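Local atomic coordinates of NanU sialic acid binding protein (PDB entry 4L7T), a protein that binds sialic acid with high affinity as a SusD-family protein of the Bacteroides outer membrane, where it probably works with the transporter NanO. Residues K331-R334 against T338-D341; P433-D438 against R460-M465; D438-T441 against Y445-G448. All coordinates share one frame; numbering follows the deposited sequence.

How the contacts relate
The three contacts illustrate how loops of a SusD-family fold gather round R462 of one helix, here 452-463. All are buried, although the loop residues flanking contacts 2 and 3 reach the surface. Contact 1 is a ring on the backbone and side-chain carbons of helix 339-343, with no hydrogen bond between its segments. Contact 2, its centre about 9 Å from that of contact 1, is ionic. Contact 3, about 8 Å from contact 2 between centres, is aromatic packing inside the loop that supplies D435. R462 unites them: NE binds A332 O of contact 1, NH1 meets D435, and NH2 reaches Y440 OH of contact 3.

Contact 1: residues K331-R334 against T338-D341; sequences KAFR and TRKD
With chi1 at -58°, F333 carries its ring anti to the carbonyl carbon and beside its own backbone N, which lays the ring on the backbone of R339 and K340. The motif is a CH-pi contact closing the short loop between helices 328-331 and 339-343 of this SusD-family fold. K340 CA sits over one face of the ring, 3.9 Å from the F333 centroid and 18° off the normal, and R339 C lies over the same face, also toward the rim. The backbone likewise places K340 CB 3.5 Å from F333 CD2; with CG anti to the backbone N, the extended K340 chain then runs past CD2 and takes its amine away from the ring.

The R339 guanidinium plane lies 49° from that of the ring, so the two are not stacked. Its charge is directed instead to E459 and E463 of helix 452-463 and to D337, while K340 makes a cation-pi contact with Y329. Apolar carbons thus carry the contact itself: R339 CB, ahead of the turn its chain takes at chi3, touches the ring diagonally across from CD2, 3.8 Å from the meta carbon F333 CE1.

Contact 2: residues P433-D438 against R460-M465; sequences PNDKGD and RMREFM. With EDO (1,2-ethanediol), chain D.
D435 and R462 are joined although their CA atoms are 13.1 Å apart, with 433-438 running as irregular loop and 460-465 comprising the last turn of helix 452-463 and the residues that leave it at F464. Only side chains can span such a separation, and the two come from opposite directions. R462 is extended from CG to NE, so its guanidinium is held well clear of the helix; D435 reaches back with CG anti to its backbone N (chi1 172°).

The contact is one salt bridge. R462 NH1 donates to D435 OD2 at 2.8 Å with an N-H...O angle of 156°. The acceptor lies at the edge of the guanidinium, practically in its plane, and the carboxylate and guanidinium planes are only 7° apart. OD2 is met nearly along its C-O axis, and with one oxygen facing one nitrogen the bridge is single-bonded (monodentate), unlike the two-bond, side-by-side form.

The remaining polar atoms have partners of their own. D435 OD1 takes the hydroxyl of Y440 and a salt bridge from R334, while R462 NE donates to A332 O and NH2 reaches the same tyrosine hydroxyl. Fixed at all three nitrogens, the guanidinium has little freedom to rotate, and two arginines around one buried aspartate would probably favour its ionised form.

Away from this pair, a 1,2-ethanediol molecule, probably from the crystallisation liquor and less certain in its position, is modelled by the helix end with O1 bonded to M461 O. The D435-R462 pair belongs to a buried ionic network with R334, in which a loop carboxylate is tied to an arginine near the C-terminal end of helix 452-463 within this SusD-family fold.

Contact 3: residues D438-T441 against Y445-G448; sequences DFYT and YMSG
Y440 lies with one face of its ring on the backbone of S447 and G448. G448 CA is 4.1 Å from the ring centroid and 20° off the normal, a CH-pi contact, while G448 N and S447 O stand over the same face, offset toward the rim. At the edge, M446 O approaches Y440 CD1 to 3.5 Å. With chi1 at 60°, M446 sets CG in the ring plane by Y440 CE1, and the bend at chi3 accompanies a sulfur placed beside both aromatics. M446 SD is at the Y440 edge, 84° off the normal and 5.5 Å from the centroid, a Met-aromatic contact. It also lies at the F439 edge, near that ring's plane and 4.2 Å from F439 CE2, while F439 CD2 covers the other face of Y440.

Outward, a water can donate to either Y440 O (2.8 Å) or M446 O (2.9 Å), though acceptors within its reach outnumber its protons. The 3-10 segment 438-440 is closed by T441, whose N and OG1 both donate to D438 O. The Y440 hydroxyl is bonded to D435 and R462, which fixes the far end of the ring. The chemistry implies a division of labour: an aromatic face packed against peptide and sulfur, its hydroxyl committed to the ionic network.

Contact 1: residues K331-R334 against T338-D341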
loop_
_atom_site.group_PDB
_atom_site.type_symbol
_atom_site.label_atom_id
_atom_site.label_comp_id
_atom_site.label_asym_id
_atom_site.label_seq_id
_atom_site.Cartn_x
_atom_site.Cartn_y
_atom_site.Cartn_z
ATOM N N LYS A 331 7.835 -6.723 19.949
ATOM C CA LYS A 331 8.012 -8.004 19.243
ATOM C C LYS A 331 8.370 -7.908 17.754
ATOM O O LYS A 331 8.524 -8.945 17.139
ATOM C CB LYS A 331 6.764 -8.897 19.347
ATOM C CG LYS A 331 6.631 -9.448 20.775
ATOM C CD LYS A 331 5.382 -10.255 20.922
ATOM C CE LYS A 331 5.439 -10.935 22.277
ATOM N NZ LYS A 331 4.714 -12.217 22.183
ATOM N N ALA A 332 8.336 -6.719 17.184
ATOM C CA ALA A 332 8.514 -6.603 15.727
ATOM C C ALA A 332 9.947 -6.514 15.281
ATOM O O ALA A 332 10.207 -6.890 14.105
ATOM C CB ALA A 332 7.753 -5.438 15.175
ATOM N N PHE A 333 10.796 -5.884 16.110
ATOM C CA PHE A 333 12.124 -5.481 15.620
ATOM C C PHE A 333 13.220 -5.952 16.554
ATOM O O PHE A 333 13.089 -5.830 17.754
ATOM C CB PHE A 333 12.253 -3.950 15.435
ATOM C CG PHE A 333 11.242 -3.366 14.501
ATOM C CD1 PHE A 333 11.475 -3.346 13.109
ATOM C CD2 PHE A 333 10.045 -2.835 14.995
ATOM C CE1 PHE A 333 10.505 -2.793 12.227
ATOM C CE2 PHE A 333 9.097 -2.302 14.126
ATOM C CZ PHE A 333 9.334 -2.240 12.750
ATOM N N ARG A 334 14.326 -6.437 15.960
ATOM C CA ARG A 334 15.579 -6.688 16.727
ATOM C C ARG A 334 16.241 -5.375 17.203
ATOM O O ARG A 334 16.109 -4.333 16.565
ATOM C CB ARG A 334 16.558 -7.478 15.851
ATOM C CG ARG A 334 16.070 -8.768 15.279
ATOM C CD ARG A 334 15.554 -9.831 16.291
ATOM N NE ARG A 334 16.544 -10.051 17.360
ATOM C CZ ARG A 334 17.457 -11.023 17.357
ATOM N NH1 ARG A 334 17.530 -11.913 16.357
ATOM N NH2 ARG A 334 18.322 -11.087 18.397
ATOM N N THR A 338 16.708 0.549 12.956
ATOM C CA THR A 338 16.254 1.932 12.883
ATOM C C THR A 338 14.755 2.091 12.484
ATOM O O THR A 338 14.157 3.162 12.660
ATOM C CB THR A 338 17.086 2.780 11.895
ATOM O OG1 THR A 338 16.937 2.334 10.527
ATOM C CG2 THR A 338 18.575 2.784 12.278
ATOM N N ARG A 339 14.176 1.029 11.938
ATOM C CA ARG A 339 12.793 1.079 11.447
ATOM C C ARG A 339 11.791 1.121 12.609
ATOM O O ARG A 339 10.655 1.576 12.415
ATOM C CB ARG A 339 12.442 -0.083 10.496
ATOM C CG ARG A 339 13.348 -0.140 9.242
ATOM C CD ARG A 339 12.959 -1.348 8.427
ATOM N NE ARG A 339 13.540 -2.549 9.019
ATOM C CZ ARG A 339 13.792 -3.709 8.395
ATOM N NH1 ARG A 339 13.414 -3.945 7.110
ATOM N NH2 ARG A 339 14.343 -4.738 9.051
ATOM N N LYS A 340 12.213 0.722 13.801
ATOM C CA LYS A 340 11.291 0.657 14.979
ATOM C C LYS A 340 10.918 2.072 15.378
ATOM O O LYS A 340 9.748 2.443 15.309
ATOM C CB LYS A 340 11.952 -0.082 16.125
ATOM C CG LYS A 340 11.095 -0.043 17.428
ATOM C CD LYS A 340 11.792 -0.720 18.604
ATOM C CE LYS A 340 10.946 -0.542 19.859
ATOM N NZ LYS A 340 11.287 -1.600 20.889
ATOM N N ASP A 341 11.892 2.921 15.706
ATOM C CA ASP A 341 11.630 4.334 15.963
ATOM C C ASP A 341 11.051 5.169 14.837
ATOM O O ASP A 341 10.261 6.098 15.075
ATOM C CB ASP A 341 12.931 5.036 16.444
ATOM C CG ASP A 341 13.295 4.688 17.892
ATOM O OD1 ASP A 341 12.491 4.058 18.655
ATOM O OD2 ASP A 341 14.425 5.054 18.300
#

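Contact 2: residues P433-D438 against R460-M465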
loop_
_atom_site.group_PDB
_atom_site.type_symbol
_atom_site.label_atom_id
_atom_site.label_comp_id
_atom_site.label_asym_id
_atom_site.label_seq_id
_atom_site.Cartn_x
_atom_site.Cartn_y
_atom_site.Cartn_z
ATOM N N PRO A 433 21.064 -15.880 6.676
ATOM C CA PRO A 433 19.923 -16.512 7.359
ATOM C C PRO A 433 20.123 -16.785 8.852
ATOM O O PRO A 433 19.600 -17.803 9.359
ATOM C CB PRO A 433 19.806 -17.841 6.655
ATOM C CG PRO A 433 21.374 -18.250 6.530
ATOM C CD PRO A 433 22.087 -16.884 6.272
ATOM N N ASN A 434 20.770 -15.854 9.530
ATOM C CA ASN A 434 21.148 -15.972 10.942
ATOM C C ASN A 434 20.187 -15.317 11.935
ATOM O O ASN A 434 20.427 -15.368 13.166
ATOM C CB ASN A 434 22.515 -15.341 11.168
ATOM C CG ASN A 434 23.599 -15.844 10.179
ATOM O OD1 ASN A 434 24.531 -15.073 9.809
ATOM N ND2 ASN A 434 23.430 -17.042 9.692
ATOM N N ASP A 435 19.134 -14.629 11.454
ATOM C CA ASP A 435 18.246 -13.928 12.383
ATOM C C ASP A 435 17.159 -14.921 12.836
ATOM O O ASP A 435 16.135 -15.179 12.152
ATOM C CB ASP A 435 17.695 -12.643 11.722
ATOM C CG ASP A 435 16.618 -11.948 12.527
ATOM O OD1 ASP A 435 16.391 -12.270 13.750
ATOM O OD2 ASP A 435 15.957 -11.047 11.920
ATOM N N LYS A 436 17.482 -15.585 13.963
ATOM C CA LYS A 436 16.682 -16.693 14.456
ATOM C C LYS A 436 16.873 -16.838 15.981
ATOM O O LYS A 436 17.583 -16.041 16.624
ATOM C CB LYS A 436 16.920 -17.950 13.648
ATOM C CG LYS A 436 18.375 -18.438 13.643
ATOM C CD LYS A 436 18.563 -19.497 12.561
ATOM C CE LYS A 436 20.003 -19.993 12.594
ATOM N NZ LYS A 436 20.131 -21.357 11.962
ATOM N N GLY A 437 16.172 -17.771 16.583
ATOM C CA GLY A 437 16.404 -18.025 18.003
ATOM C C GLY A 437 15.335 -17.491 18.927
ATOM O O GLY A 437 14.138 -17.452 18.569
ATOM N N ASP A 438 15.767 -17.092 20.125
ATOM C CA ASP A 438 14.855 -16.845 21.238
ATOM C C ASP A 438 13.870 -15.699 21.017
ATOM O O ASP A 438 12.761 -15.712 21.567
ATOM C CB ASP A 438 15.680 -16.477 22.483
ATOM C CG ASP A 438 16.347 -17.679 23.143
ATOM O OD1 ASP A 438 16.136 -18.847 22.725
ATOM O OD2 ASP A 438 17.086 -17.414 24.123
ATOM N N ARG A 460 9.252 -8.055 5.151
ATOM C CA ARG A 460 8.186 -7.160 4.625
ATOM C C ARG A 460 7.367 -6.566 5.745
ATOM O O ARG A 460 6.896 -5.463 5.607
ATOM C CB ARG A 460 7.346 -7.926 3.606
ATOM C CG ARG A 460 8.114 -8.275 2.295
ATOM C CD ARG A 460 7.205 -8.878 1.194
ATOM N NE ARG A 460 6.137 -7.964 0.713
ATOM C CZ ARG A 460 6.309 -7.048 -0.261
ATOM N NH1 ARG A 460 7.474 -6.948 -0.890
ATOM N NH2 ARG A 460 5.284 -6.282 -0.712
ATOM N N MET A 461 7.188 -7.309 6.836
ATOM C CA MET A 461 6.427 -6.758 7.949
ATOM C C MET A 461 7.204 -5.617 8.620
ATOM O O MET A 461 6.610 -4.594 8.986
ATOM C CB MET A 461 6.082 -7.812 8.986
ATOM C CG MET A 461 5.022 -7.294 9.870
ATOM S SD MET A 461 4.787 -8.552 11.126
ATOM C CE MET A 461 3.183 -8.232 11.760
ATOM N N ARG A 462 8.524 -5.741 8.681
ATOM C CA ARG A 462 9.364 -4.742 9.346
ATOM C C ARG A 462 9.485 -3.536 8.421
ATOM O O ARG A 462 9.547 -2.406 8.881
ATOM C CB ARG A 462 10.745 -5.311 9.616
ATOM C CG ARG A 462 10.701 -6.414 10.640
ATOM C CD ARG A 462 12.080 -6.984 10.927
ATOM N NE ARG A 462 11.994 -7.814 12.158
ATOM C CZ ARG A 462 12.861 -8.747 12.530
ATOM N NH1 ARG A 462 13.834 -9.176 11.722
ATOM N NH2 ARG A 462 12.709 -9.386 13.704
ATOM N N GLU A 463 9.522 -3.763 7.112
ATOM C CA GLU A 463 9.806 -2.672 6.140
ATOM C C GLU A 463 8.549 -1.840 5.764
ATOM O O GLU A 463 8.672 -0.626 5.477
ATOM C CB GLU A 463 10.314 -3.364 4.836
ATOM C CG GLU A 463 10.910 -2.430 3.709
ATOM C CD GLU A 463 12.125 -1.578 4.188
ATOM O OE1 GLU A 463 12.914 -1.984 5.078
ATOM O OE2 GLU A 463 12.225 -0.450 3.604
ATOM N N PHE A 464 7.357 -2.462 5.828
ATOM C CA PHE A 464 6.158 -1.829 5.239
ATOM C C PHE A 464 4.985 -1.662 6.170
ATOM O O PHE A 464 3.859 -1.517 5.743
ATOM C CB PHE A 464 5.717 -2.671 4.018
ATOM C CG PHE A 464 6.732 -2.707 2.931
ATOM C CD1 PHE A 464 7.119 -1.562 2.293
ATOM C CD2 PHE A 464 7.330 -3.901 2.602
ATOM C CE1 PHE A 464 8.109 -1.635 1.278
ATOM C CE2 PHE A 464 8.337 -3.967 1.582
ATOM C CZ PHE A 464 8.683 -2.853 0.953
ATOM N N MET A 465 5.257 -1.516 7.427
ATOM C CA MET A 465 4.082 -1.236 8.325
ATOM C C MET A 465 3.484 0.071 7.904
ATOM O O MET A 465 4.195 1.064 7.602
ATOM C CB MET A 465 4.551 -1.043 9.799
ATOM C CG MET A 465 5.215 -2.169 10.453
ATOM S SD MET A 465 5.366 -1.899 12.303
ATOM C CE MET A 465 3.792 -1.582 12.658
HETATM C C1 EDO D . 3.470 -4.900 6.790
HETATM O O1 EDO D . 3.993 -4.574 8.159
HETATM C C2 EDO D . 4.157 -5.517 5.540
HETATM O O2 EDO D . 3.993 -6.892 4.981
#

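Contact 3: residues D438-T441 against Y445-G448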
loop_
_atom_site.group_PDB
_atom_site.type_symbol
_atom_site.label_atom_id
_atom_site.label_comp_id
_atom_site.label_asym_id
_atom_site.label_seq_id
_atom_site.Cartn_x
_atom_site.Cartn_y
_atom_site.Cartn_z
ATOM N N ASP A 438 15.767 -17.092 20.125
ATOM C CA ASP A 438 14.855 -16.845 21.238
ATOM C C ASP A 438 13.870 -15.699 21.017
ATOM O O ASP A 438 12.761 -15.712 21.567
ATOM C CB ASP A 438 15.680 -16.477 22.483
ATOM C CG ASP A 438 16.347 -17.679 23.143
ATOM O OD1 ASP A 438 16.136 -18.847 22.725
ATOM O OD2 ASP A 438 17.086 -17.414 24.123
ATOM N N PHE A 439 14.289 -14.692 20.256
ATOM C CA PHE A 439 13.423 -13.555 19.937
ATOM C C PHE A 439 12.071 -14.020 19.357
ATOM O O PHE A 439 11.063 -13.274 19.481
ATOM C CB PHE A 439 14.148 -12.565 18.955
ATOM C CG PHE A 439 13.343 -11.343 18.622
ATOM C CD1 PHE A 439 13.418 -10.164 19.371
ATOM C CD2 PHE A 439 12.466 -11.381 17.523
ATOM C CE1 PHE A 439 12.610 -9.066 19.042
ATOM C CE2 PHE A 439 11.688 -10.278 17.186
ATOM C CZ PHE A 439 11.790 -9.123 17.893
ATOM N N TYR A 440 12.055 -15.197 18.745
ATOM C CA TYR A 440 10.882 -15.725 18.008
ATOM C C TYR A 440 9.987 -16.639 18.854
ATOM O O TYR A 440 8.935 -17.063 18.395
ATOM C CB TYR A 440 11.220 -16.390 16.634
ATOM C CG TYR A 440 11.919 -15.348 15.801
ATOM C CD1 TYR A 440 11.195 -14.268 15.277
ATOM C CD2 TYR A 440 13.334 -15.300 15.683
ATOM C CE1 TYR A 440 11.857 -13.191 14.594
ATOM C CE2 TYR A 440 13.979 -14.225 15.029
ATOM C CZ TYR A 440 13.213 -13.193 14.451
ATOM O OH TYR A 440 13.833 -12.131 13.793
ATOM N N THR A 441 10.429 -17.013 20.056
ATOM C CA THR A 441 9.764 -18.211 20.642
ATOM C C THR A 441 8.285 -18.059 20.969
ATOM O O THR A 441 7.490 -19.001 20.726
ATOM C CB THR A 441 10.493 -18.735 21.843
ATOM O OG1 THR A 441 10.780 -17.610 22.653
ATOM C CG2 THR A 441 11.761 -19.371 21.428
ATOM N N TYR A 445 3.913 -13.017 15.406
ATOM C CA TYR A 445 3.942 -12.100 14.242
ATOM C C TYR A 445 4.946 -12.529 13.172
ATOM O O TYR A 445 4.839 -12.151 11.987
ATOM C CB TYR A 445 4.257 -10.675 14.695
ATOM C CG TYR A 445 3.267 -10.128 15.679
ATOM C CD1 TYR A 445 2.013 -9.673 15.240
ATOM C CD2 TYR A 445 3.619 -10.017 17.023
ATOM C CE1 TYR A 445 1.107 -9.175 16.142
ATOM C CE2 TYR A 445 2.707 -9.519 17.985
ATOM C CZ TYR A 445 1.459 -9.085 17.507
ATOM O OH TYR A 445 0.516 -8.608 18.385
ATOM N N MET A 446 5.884 -13.382 13.557
ATOM C CA MET A 446 7.074 -13.594 12.737
ATOM C C MET A 446 7.912 -14.693 13.289
ATOM O O MET A 446 7.890 -14.943 14.497
ATOM C CB MET A 446 7.918 -12.332 12.565
ATOM C CG MET A 446 8.474 -11.682 13.850
ATOM S SD MET A 446 9.336 -10.110 13.656
ATOM C CE MET A 446 8.161 -9.048 12.771
ATOM N N SER A 447 8.664 -15.348 12.399
ATOM C CA SER A 447 9.499 -16.465 12.857
ATOM C C SER A 447 10.892 -16.343 12.320
ATOM O O SER A 447 11.240 -15.340 11.678
ATOM C CB SER A 447 8.820 -17.826 12.595
ATOM O OG SER A 447 8.480 -18.024 11.274
ATOM N N GLY A 448 11.740 -17.314 12.638
ATOM C CA GLY A 448 13.146 -17.179 12.293
ATOM C C GLY A 448 13.466 -17.384 10.809
ATOM O O GLY A 448 12.641 -17.838 9.981
HETATM O O HOH W 1 7.741 -17.503 15.925
#